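Local coordinates for amino acid ABC transporter, periplasmic amino acid-binding protein, putative (Streptococcus pneumoniae, PDB 4I62) that probably delivers L-arginine to a membrane-bound ABC importer, acting as the extracellular substrate-binding component that closes round the amino acid, at residues Y126-K131 and Q223-A228; F49-Y54 and D261-S266; K131-K136 and D193-E198. One frame throughout, in Å; residues are numbered along the deposited sequence.

Contact 1: Y126-K131 and Q223-A228; sequences YTAKNK and QDDSYA
Tyr126 and Tyr227 lie side by side where two antiparallel segments pass each other at the hinge of a type II periplasmic-binding fold. In this fold, paired crossover segments carry the chain from the first lobe to the second and back, and here 126-131 leads out while 223-228 returns.

The tight part is the tyrosine side. The two side chains point the same way, ring centroids 5.5 Å apart and planes turned by 35°. Tyr126 CD2 stands 3.9 Å above the Tyr227 ring plane, displaced toward the rim, and Tyr126 CB packs on Tyr227 CD2 at 3.9 Å. Tyr126 CG is anti to its backbone N (chi1 -171°), beside the carbonyl carbon. Phe52 meets both tyrosines edge-to-face, and Tyr227 OH bonds to Glu198, so Tyr227 stands in the wall of the arginine pocket, with Tyr126 packed against it. Two backbone bonds stitch this end: Tyr227 N gives to Tyr126 O (2.8 Å), and Ala128 N reaches Asp225 O (3.0 Å) nearly along the C=O axis.

On the opposite face from the tyrosines, Thr127 pairs with Ser226 without hydrogen bonds and is exposed. Past Ala128 the direct pairing stops. A water takes over, donating to Ala128 O and accepting from Asp225 N. Lys129 turns away, and its neighbour Asn130 reaches back across Asp225 at about a right angle with no hydrogen bond between them. Asn130 OD1 is bonded to Gln161, Asp225 OD1 to Ser110. Asp225 OD2 sits close to Glu198 OE2, which suggests that one of the two acids may be protonated. Nearest to OD2 from the other segment is Asn130 ND2, 3.6 Å away, the amide and carboxylate planes only 15° apart.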
loop_
_atom_site.group_PDB
_atom_site.type_symbol
_atom_site.label_atom_id
_atom_site.label_comp_id
_atom_site.label_asym_id
_atom_site.label_seq_id
_atom_site.Cartn_x
_atom_site.Cartn_y
_atom_site.Cartn_z
ATOM N N TYR A 126 -7.739 -7.178 2.154
ATOM C CA TYR A 126 -6.673 -7.902 1.466
ATOM C C TYR A 126 -5.734 -8.402 2.534
ATOM O O TYR A 126 -5.586 -7.754 3.594
ATOM C CB TYR A 126 -5.884 -6.967 0.540
ATOM C CG TYR A 126 -4.916 -7.675 -0.355
ATOM C CD1 TYR A 126 -5.369 -8.294 -1.503
ATOM C CD2 TYR A 126 -3.559 -7.735 -0.072
ATOM C CE1 TYR A 126 -4.509 -8.979 -2.348
ATOM C CE2 TYR A 126 -2.679 -8.456 -0.913
ATOM C CZ TYR A 126 -3.169 -9.050 -2.050
ATOM O OH TYR A 126 -2.316 -9.734 -2.901
ATOM N N THR A 127 -5.080 -9.540 2.292
ATOM C CA THR A 127 -4.032 -9.993 3.196
ATOM C C THR A 127 -2.783 -10.312 2.426
ATOM O O THR A 127 -2.808 -10.956 1.373
ATOM C CB THR A 127 -4.442 -11.198 4.000
ATOM O OG1 THR A 127 -4.791 -12.247 3.097
ATOM C CG2 THR A 127 -5.604 -10.834 4.885
ATOM N N ALA A 128 -1.667 -9.845 2.962
ATOM C CA ALA A 128 -0.383 -9.885 2.258
ATOM C C ALA A 128 0.723 -10.526 3.086
ATOM O O ALA A 128 0.627 -10.545 4.311
ATOM C CB ALA A 128 0.040 -8.459 1.860
ATOM N N LYS A 129 1.702 -11.130 2.404
ATOM C CA LYS A 129 2.988 -11.518 3.008
ATOM C C LYS A 129 4.058 -10.501 2.607
ATOM O O LYS A 129 4.010 -9.904 1.536
ATOM C CB LYS A 129 3.446 -12.927 2.570
ATOM C CG LYS A 129 2.531 -14.064 3.029
ATOM C CD LYS A 129 3.055 -15.407 2.565
ATOM C CE LYS A 129 2.230 -16.562 3.131
ATOM N NZ LYS A 129 2.716 -17.878 2.624
ATOM N N ASN A 130 5.063 -10.334 3.460
ATOM C CA ASN A 130 6.223 -9.515 3.146
ATOM C C ASN A 130 7.298 -10.291 2.408
ATOM O O ASN A 130 7.558 -11.452 2.723
ATOM C CB ASN A 130 6.773 -8.899 4.429
ATOM C CG ASN A 130 5.837 -7.834 4.949
ATOM O OD1 ASN A 130 5.744 -6.777 4.373
ATOM N ND2 ASN A 130 5.029 -8.177 5.963
ATOM N N LYS A 131 7.925 -9.643 1.435
ATOM C CA LYS A 131 8.981 -10.221 0.614
ATOM C C LYS A 131 10.124 -9.232 0.476
ATOM O O LYS A 131 9.998 -8.070 0.902
ATOM C CB LYS A 131 8.463 -10.580 -0.782
ATOM C CG LYS A 131 7.294 -11.520 -0.799
ATOM C CD LYS A 131 7.727 -12.882 -0.382
ATOM C CE LYS A 131 6.747 -13.907 -0.887
ATOM N NZ LYS A 131 7.390 -15.250 -0.840
ATOM N N GLN A 223 2.129 -12.097 12.809
ATOM C CA GLN A 223 0.699 -11.801 12.830
ATOM C C GLN A 223 0.194 -11.351 11.459
ATOM O O GLN A 223 0.983 -11.006 10.587
ATOM C CB GLN A 223 0.392 -10.715 13.865
ATOM C CG GLN A 223 0.861 -9.318 13.466
ATOM C CD GLN A 223 0.119 -8.221 14.221
ATOM O OE1 GLN A 223 0.370 -7.991 15.407
ATOM N NE2 GLN A 223 -0.814 -7.549 13.539
ATOM N N ASP A 224 -1.125 -11.357 11.295
ATOM C CA ASP A 224 -1.780 -10.913 10.065
ATOM C C ASP A 224 -1.277 -9.564 9.563
ATOM O O ASP A 224 -1.137 -8.627 10.339
ATOM C CB ASP A 224 -3.283 -10.757 10.317
ATOM C CG ASP A 224 -4.006 -12.087 10.461
ATOM O OD1 ASP A 224 -3.330 -13.134 10.607
ATOM O OD2 ASP A 224 -5.264 -12.068 10.431
ATOM N N ASP A 225 -1.011 -9.469 8.267
ATOM C CA ASP A 225 -0.839 -8.194 7.615
ATOM C C ASP A 225 -2.049 -8.009 6.705
ATOM O O ASP A 225 -2.052 -8.495 5.561
ATOM C CB ASP A 225 0.451 -8.207 6.800
ATOM C CG ASP A 225 0.737 -6.877 6.130
ATOM O OD1 ASP A 225 -0.054 -5.911 6.301
ATOM O OD2 ASP A 225 1.779 -6.806 5.443
ATOM N N SER A 226 -3.062 -7.341 7.221
ATOM C CA SER A 226 -4.305 -7.131 6.488
ATOM C C SER A 226 -4.525 -5.671 6.169
ATOM O O SER A 226 -4.365 -4.798 7.038
ATOM C CB SER A 226 -5.474 -7.623 7.324
ATOM O OG SER A 226 -5.345 -9.019 7.549
ATOM N N TYR A 227 -4.871 -5.382 4.902
ATOM C CA TYR A 227 -5.173 -4.028 4.502
ATOM C C TYR A 227 -6.627 -3.674 4.863
ATOM O O TYR A 227 -7.524 -4.510 4.761
ATOM C CB TYR A 227 -5.042 -3.837 2.991
ATOM C CG TYR A 227 -3.686 -3.950 2.383
ATOM C CD1 TYR A 227 -2.541 -4.114 3.144
ATOM C CD2 TYR A 227 -3.573 -3.892 0.992
ATOM C CE1 TYR A 227 -1.274 -4.212 2.512
ATOM C CE2 TYR A 227 -2.346 -3.993 0.367
ATOM C CZ TYR A 227 -1.210 -4.159 1.127
ATOM O OH TYR A 227 0.002 -4.230 0.452
ATOM N N ALA A 228 -6.814 -2.415 5.261
ATOM C CA ALA A 228 -8.127 -1.912 5.618
ATOM C C ALA A 228 -8.186 -0.420 5.315
ATOM O O ALA A 228 -7.145 0.245 5.112
ATOM C CB ALA A 228 -8.415 -2.201 7.077
HETATM O O HOH W 1 -0.100 -11.868 6.457
#

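Contact 2: F49-Y54 and D261-S266. With ARG (arginine), chain B.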
loop_
_atom_site.group_PDB
_atom_site.type_symbol
_atom_site.label_atom_id
_atom_site.label_comp_id
_atom_site.label_asym_id
_atom_site.label_seq_id
_atom_site.Cartn_x
_atom_site.Cartn_y
_atom_site.Cartn_z
ATOM N N PHE A 49 2.270 2.399 -5.744
ATOM C CA PHE A 49 1.994 1.182 -4.989
ATOM C C PHE A 49 1.079 0.263 -5.814
ATOM O O PHE A 49 0.037 -0.197 -5.339
ATOM C CB PHE A 49 1.381 1.564 -3.619
ATOM C CG PHE A 49 1.548 0.535 -2.537
ATOM C CD1 PHE A 49 2.794 0.269 -2.026
ATOM C CD2 PHE A 49 0.456 -0.150 -2.004
ATOM C CE1 PHE A 49 2.953 -0.650 -0.987
ATOM C CE2 PHE A 49 0.600 -1.050 -0.979
ATOM C CZ PHE A 49 1.858 -1.316 -0.457
ATOM N N ALA A 50 1.484 -0.022 -7.061
ATOM C CA ALA A 50 0.698 -0.918 -7.900
ATOM C C ALA A 50 0.661 -2.301 -7.239
ATOM O O ALA A 50 1.690 -2.772 -6.728
ATOM C CB ALA A 50 1.302 -1.028 -9.291
ATOM N N PRO A 51 -0.479 -2.995 -7.293
ATOM C CA PRO A 51 -1.686 -2.703 -8.094
ATOM C C PRO A 51 -2.713 -1.790 -7.402
ATOM O O PRO A 51 -3.735 -1.439 -8.016
ATOM C CB PRO A 51 -2.302 -4.114 -8.297
ATOM C CG PRO A 51 -1.909 -4.837 -7.033
ATOM C CD PRO A 51 -0.506 -4.376 -6.757
ATOM N N PHE A 52 -2.469 -1.447 -6.144
ATOM C CA PHE A 52 -3.476 -0.756 -5.320
ATOM C C PHE A 52 -3.696 0.691 -5.758
ATOM O O PHE A 52 -4.849 1.134 -5.960
ATOM C CB PHE A 52 -3.097 -0.896 -3.844
ATOM C CG PHE A 52 -3.047 -2.332 -3.431
ATOM C CD1 PHE A 52 -4.234 -3.022 -3.192
ATOM C CD2 PHE A 52 -1.841 -3.035 -3.428
ATOM C CE1 PHE A 52 -4.218 -4.374 -2.915
ATOM C CE2 PHE A 52 -1.835 -4.397 -3.165
ATOM C CZ PHE A 52 -3.017 -5.060 -2.912
ATOM N N GLU A 53 -2.611 1.454 -5.915
ATOM C CA GLU A 53 -2.689 2.815 -6.477
ATOM C C GLU A 53 -1.361 3.127 -7.150
ATOM O O GLU A 53 -0.299 2.879 -6.567
ATOM C CB GLU A 53 -3.031 3.869 -5.421
ATOM C CG GLU A 53 -2.194 3.790 -4.143
ATOM C CD GLU A 53 -2.738 2.827 -3.118
ATOM O OE1 GLU A 53 -4.006 2.692 -3.130
ATOM O OE2 GLU A 53 -1.982 2.242 -2.294
ATOM N N TYR A 54 -1.425 3.703 -8.343
ATOM C CA TYR A 54 -0.210 3.997 -9.087
ATOM C C TYR A 54 -0.560 5.024 -10.146
ATOM O O TYR A 54 -1.728 5.334 -10.402
ATOM C CB TYR A 54 0.395 2.714 -9.683
ATOM C CG TYR A 54 -0.496 1.933 -10.646
ATOM C CD1 TYR A 54 -1.461 1.049 -10.147
ATOM C CD2 TYR A 54 -0.352 2.047 -12.039
ATOM C CE1 TYR A 54 -2.234 0.297 -10.989
ATOM C CE2 TYR A 54 -1.161 1.311 -12.890
ATOM C CZ TYR A 54 -2.090 0.441 -12.362
ATOM O OH TYR A 54 -2.900 -0.312 -13.189
ATOM N N ASP A 261 -7.112 -6.846 -12.570
ATOM C CA ASP A 261 -7.157 -5.876 -13.654
ATOM C C ASP A 261 -6.089 -4.815 -13.449
ATOM O O ASP A 261 -5.397 -4.415 -14.386
ATOM C CB ASP A 261 -8.519 -5.157 -13.717
ATOM C CG ASP A 261 -9.663 -6.036 -14.177
ATOM O OD1 ASP A 261 -9.427 -7.174 -14.650
ATOM O OD2 ASP A 261 -10.822 -5.545 -14.071
ATOM N N ALA A 262 -6.002 -4.317 -12.227
ATOM C CA ALA A 262 -5.085 -3.231 -11.938
ATOM C C ALA A 262 -3.636 -3.705 -12.092
ATOM O O ALA A 262 -2.768 -2.958 -12.543
ATOM C CB ALA A 262 -5.334 -2.711 -10.538
ATOM N N PHE A 263 -3.372 -4.944 -11.686
ATOM C CA PHE A 263 -2.031 -5.495 -11.813
ATOM C C PHE A 263 -1.636 -5.565 -13.297
ATOM O O PHE A 263 -0.569 -5.086 -13.694
ATOM C CB PHE A 263 -1.946 -6.865 -11.137
ATOM C CG PHE A 263 -0.535 -7.381 -11.025
ATOM C CD1 PHE A 263 0.033 -8.086 -12.063
ATOM C CD2 PHE A 263 0.248 -7.102 -9.905
ATOM C CE1 PHE A 263 1.331 -8.556 -11.976
ATOM C CE2 PHE A 263 1.555 -7.560 -9.809
ATOM C CZ PHE A 263 2.094 -8.267 -10.842
ATOM N N LYS A 264 -2.522 -6.129 -14.124
ATOM C CA LYS A 264 -2.271 -6.213 -15.555
ATOM C C LYS A 264 -2.049 -4.838 -16.183
ATOM O O LYS A 264 -1.125 -4.662 -16.971
ATOM C CB LYS A 264 -3.459 -6.874 -16.244
ATOM C CG LYS A 264 -3.657 -8.340 -15.910
ATOM C CD LYS A 264 -4.919 -8.888 -16.569
ATOM C CE LYS A 264 -5.155 -10.351 -16.193
ATOM N NZ LYS A 264 -4.023 -11.230 -16.610
ATOM N N ALA A 265 -2.866 -3.856 -15.809
ATOM C CA ALA A 265 -2.752 -2.500 -16.367
ATOM C C ALA A 265 -1.504 -1.727 -15.893
ATOM O O ALA A 265 -1.119 -0.716 -16.503
ATOM C CB ALA A 265 -4.016 -1.694 -16.083
ATOM N N SER A 266 -0.855 -2.226 -14.838
ATOM C CA SER A 266 0.379 -1.599 -14.343
ATOM C C SER A 266 1.636 -2.076 -15.063
ATOM O O SER A 266 2.713 -1.493 -14.876
ATOM C CB SER A 266 0.533 -1.847 -12.832
ATOM O OG SER A 266 1.000 -3.177 -12.549
HETATM N N ARG B . 1.019 -1.765 3.989
HETATM C CA ARG B . 2.095 -0.844 4.443
HETATM C C ARG B . 1.624 0.037 5.597
HETATM O O ARG B . 0.399 0.185 5.793
HETATM C CB ARG B . 2.653 -0.041 3.284
HETATM C CG ARG B . 1.587 0.744 2.517
HETATM C CD ARG B . 2.198 1.749 1.562
HETATM N NE ARG B . 1.184 2.244 0.649
HETATM C CZ ARG B . 1.382 3.152 -0.285
HETATM N NH1 ARG B . 0.371 3.538 -1.056
HETATM N NH2 ARG B . 2.591 3.687 -0.446
HETATM O OXT ARG B . 2.527 0.623 6.281
#
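Tyr54, Pro51 and Ala50 meet the last turn of helix 254-265, near the C-terminus of this type II periplasmic-binding fold. Ala50 and Pro51 come from an irregular turn behind the arginine pocket, and Tyr54 opens strand 54-58. The turn has a cis peptide bond before Pro51 and a classic beta bulge in which Phe52 and Glu53 both face Phe49.

Apolar packing does most of the joining. Pro51 CB sits in the angle between Ala262 and Phe263, 4.0 Å from each CB, and Pro51 CD approaches the edge of the Phe263 ring near its plane. Ala50 CB meets Ser266 CB at 3.7 Å. That same Ser266 CB makes a CH-pi contact over the Tyr54 face, 3.8 Å from the ring centroid and 24° off the normal.

Polar contact is thinner. Tyr54 OH lies 2.7 Å from Ala262 O, at most a weak hydrogen bond, since the proton has another acceptor within reach. Two carbon-oxygen contacts add to it: Ala265 CB is 3.4 Å from Tyr54 OH, and Ala262 CB is 3.2 Å from Pro51 O. Ser266 grips the helix turn from within its own segment: both OG and N give to Phe263 O. OG is thus turned to that carbonyl, while CB lies over the Tyr54 ring.

On its other side the turn serves the ligand. The arginine side chain runs over one face of Phe49, its NE 3.4 Å above the ring plane and over the centre. Glu53 takes the end of the guanidinium. Its CG occupies the crowded position between backbone N and carbonyl carbon (chi1 49°), the chain then bends at chi2, and OE2 accepts a hydrogen bond from arginine NH1 at 3.0 Å.

Contact 3: K131-K136 and D193-E198. With ARG (arginine), chain B.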
loop_
_atom_site.group_PDB
_atom_site.type_symbol
_atom_site.label_atom_id
_atom_site.label_comp_id
_atom_site.label_asym_id
_atom_site.label_seq_id
_atom_site.Cartn_x
_atom_site.Cartn_y
_atom_site.Cartn_z
ATOM N N LYS A 131 7.925 -9.643 1.435
ATOM C CA LYS A 131 8.981 -10.221 0.614
ATOM C C LYS A 131 10.124 -9.232 0.476
ATOM O O LYS A 131 9.998 -8.070 0.902
ATOM C CB LYS A 131 8.463 -10.580 -0.782
ATOM C CG LYS A 131 7.294 -11.520 -0.799
ATOM C CD LYS A 131 7.727 -12.882 -0.382
ATOM C CE LYS A 131 6.747 -13.907 -0.887
ATOM N NZ LYS A 131 7.390 -15.250 -0.840
ATOM N N LEU A 132 11.235 -9.705 -0.108
ATOM C CA LEU A 132 12.316 -8.807 -0.538
ATOM C C LEU A 132 12.373 -8.765 -2.032
ATOM O O LEU A 132 12.331 -9.820 -2.700
ATOM C CB LEU A 132 13.697 -9.266 -0.142
ATOM C CG LEU A 132 14.036 -9.399 1.320
ATOM C CD1 LEU A 132 15.539 -9.863 1.325
ATOM C CD2 LEU A 132 13.868 -8.094 2.083
ATOM N N ILE A 133 12.535 -7.562 -2.561
ATOM C CA ILE A 133 12.979 -7.392 -3.934
ATOM C C ILE A 133 14.476 -7.064 -3.929
ATOM O O ILE A 133 14.960 -6.301 -3.081
ATOM C CB ILE A 133 12.109 -6.340 -4.700
ATOM C CG1 ILE A 133 12.448 -6.301 -6.195
ATOM C CG2 ILE A 133 12.167 -4.974 -4.070
ATOM C CD1 ILE A 133 11.422 -5.484 -6.999
ATOM N N VAL A 134 15.199 -7.725 -4.845
ATOM C CA VAL A 134 16.646 -7.649 -4.927
ATOM C C VAL A 134 17.058 -7.597 -6.400
ATOM O O VAL A 134 16.260 -7.868 -7.295
ATOM C CB VAL A 134 17.300 -8.898 -4.236
ATOM C CG1 VAL A 134 16.994 -8.873 -2.746
ATOM C CG2 VAL A 134 16.839 -10.216 -4.864
ATOM N N LYS A 135 18.334 -7.259 -6.647
ATOM C CA LYS A 135 18.861 -7.514 -7.995
ATOM C C LYS A 135 18.719 -8.999 -8.305
ATOM O O LYS A 135 18.900 -9.850 -7.404
ATOM C CB LYS A 135 20.303 -7.092 -8.118
ATOM C CG LYS A 135 20.552 -5.599 -8.129
ATOM C CD LYS A 135 21.969 -5.372 -8.674
ATOM C CE LYS A 135 22.256 -3.931 -9.049
ATOM N NZ LYS A 135 22.366 -3.132 -7.824
ATOM N N LYS A 136 18.470 -9.350 -9.560
ATOM C CA LYS A 136 18.160 -10.742 -9.867
ATOM C C LYS A 136 19.298 -11.694 -9.538
ATOM O O LYS A 136 19.032 -12.877 -9.196
ATOM C CB LYS A 136 17.689 -10.914 -11.302
ATOM C CG LYS A 136 18.698 -10.606 -12.334
ATOM C CD LYS A 136 18.083 -10.782 -13.716
ATOM C CE LYS A 136 19.013 -10.279 -14.809
ATOM N NZ LYS A 136 18.260 -9.976 -16.062
ATOM N N ASP A 193 20.968 -3.251 -0.863
ATOM C CA ASP A 193 21.017 -4.631 -1.280
ATOM C C ASP A 193 19.639 -5.268 -1.447
ATOM O O ASP A 193 19.496 -6.246 -2.165
ATOM C CB ASP A 193 21.800 -5.409 -0.222
ATOM C CG ASP A 193 23.208 -4.972 -0.160
ATOM O OD1 ASP A 193 23.875 -5.083 -1.229
ATOM O OD2 ASP A 193 23.685 -4.504 0.907
ATOM N N ALA A 194 18.632 -4.724 -0.758
ATOM C CA ALA A 194 17.295 -5.331 -0.755
ATOM C C ALA A 194 16.312 -4.286 -0.302
ATOM O O ALA A 194 16.675 -3.374 0.469
ATOM C CB ALA A 194 17.234 -6.521 0.195
ATOM N N VAL A 195 15.068 -4.412 -0.753
ATOM C CA VAL A 195 13.967 -3.582 -0.274
ATOM C C VAL A 195 12.840 -4.496 0.171
ATOM O O VAL A 195 12.512 -5.483 -0.508
ATOM C CB VAL A 195 13.471 -2.609 -1.376
ATOM C CG1 VAL A 195 12.262 -1.809 -0.900
ATOM C CG2 VAL A 195 14.597 -1.691 -1.804
ATOM N N ILE A 196 12.226 -4.188 1.316
ATOM C CA ILE A 196 11.099 -4.958 1.823
ATOM C C ILE A 196 9.797 -4.413 1.265
ATOM O O ILE A 196 9.473 -3.228 1.491
ATOM C CB ILE A 196 11.027 -4.940 3.375
ATOM C CG1 ILE A 196 12.375 -5.259 4.020
ATOM C CG2 ILE A 196 9.924 -5.855 3.871
ATOM C CD1 ILE A 196 12.366 -5.144 5.528
ATOM N N PHE A 197 9.018 -5.241 0.569
ATOM C CA PHE A 197 7.699 -4.858 0.095
ATOM C C PHE A 197 6.746 -6.037 0.251
ATOM O O PHE A 197 7.135 -7.201 0.118
ATOM C CB PHE A 197 7.678 -4.513 -1.418
ATOM C CG PHE A 197 8.234 -3.173 -1.809
ATOM C CD1 PHE A 197 7.896 -2.008 -1.173
ATOM C CD2 PHE A 197 9.122 -3.090 -2.871
ATOM C CE1 PHE A 197 8.446 -0.762 -1.581
ATOM C CE2 PHE A 197 9.625 -1.868 -3.301
ATOM C CZ PHE A 197 9.282 -0.710 -2.669
ATOM N N GLU A 198 5.469 -5.718 0.458
ATOM C CA GLU A 198 4.431 -6.745 0.405
ATOM C C GLU A 198 4.392 -7.393 -0.988
ATOM O O GLU A 198 4.622 -6.725 -2.007
ATOM C CB GLU A 198 3.091 -6.133 0.815
ATOM C CG GLU A 198 3.084 -5.889 2.343
ATOM C CD GLU A 198 2.312 -4.664 2.845
ATOM O OE1 GLU A 198 2.118 -3.681 2.085
ATOM O OE2 GLU A 198 1.979 -4.651 4.047
HETATM N N ARG B . 1.019 -1.765 3.989
HETATM C CA ARG B . 2.095 -0.844 4.443
HETATM C C ARG B . 1.624 0.037 5.597
HETATM O O ARG B . 0.399 0.185 5.793
HETATM C CB ARG B . 2.653 -0.041 3.284
HETATM C CG ARG B . 1.587 0.744 2.517
HETATM C CD ARG B . 2.198 1.749 1.562
HETATM N NE ARG B . 1.184 2.244 0.649
HETATM C CZ ARG B . 1.382 3.152 -0.285
HETATM N NH1 ARG B . 0.371 3.538 -1.056
HETATM N NH2 ARG B . 2.591 3.687 -0.446
HETATM O OXT ARG B . 2.527 0.623 6.281
HETATM O O HOH W 2 20.417 -6.752 -4.656
#
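A pair of strands leading to the arginine pocket joins here: Lys131 and Ile133 pair antiparallel with Phe197 and Val195, and strand 194-198 ends at the pocket residue Glu198. Each of these two hydrogen-bonded pairs is closed by reciprocal bonds. Lys131 N gives to Phe197 O at 2.9 Å and its O takes Phe197 N, while Ile133 and Val195 repeat the pattern, Ile133 N to Val195 O measuring 2.9 Å. The strand directions make 145°, a marked twist.

Side chains alternate to the two faces. On one, Leu132 forks over its neighbours: CD2 touches Ile196 CG1 at 3.7 Å while CD1 goes to Ala194 CB. Val134 CG1 reaches the same Ala194 CB at 3.8 Å. Helix 160-168 packs on Ile196. On the opposite face Ile133 CG2 touches both Val195 CB and Phe197 CD2, 3.8 Å from each, and Val195 CG1 stands above the rim of the Phe197 ring. Helices 180-188 and 199-208 cover Ile133 and Phe197.

This is the core of the second lobe of the type II periplasmic-binding fold, a sheet sandwiched between helices. Strand 152-156 runs parallel on the far side of 194-198, and 212-214 pairs antiparallel along the other edge of 131-135. At the end remote from the pocket the pairing is looser: a water accepts from Lys135 N and also contacts Asp193 O.

At the pocket end Glu198 takes the N-cap position of helix 199-208. Its CG is anti to the carbonyl carbon (chi1 -73°) and the chain then bends at chi2. The carboxylate meets the ligand's alpha-amino group; arginine N gives to Glu198 OE1 at 2.9 Å and more weakly to OE2 at 3.0 Å.

Contact 2 spans the most sequence, contact 1 falls within its span, and contact 3 falls within that of contact 1, so the chain leaves the first lobe, builds the second and returns. Contacts 1 and 3 share Lys131 and strand 126-135, one sheet running from hinge to second-lobe core; their centres lie about 16 Å apart. Contact 2, on the first lobe, is about 17 Å from contact 1 and 18 Å from contact 3, centre to centre. All three meet at the ligand: Phe49 CZ lies 3.5 Å from Glu198 OE1 and Phe49 CE2 3.5 Å from Tyr227 OH, consistent with a closed form in which both lobes and the hinge grip arginine.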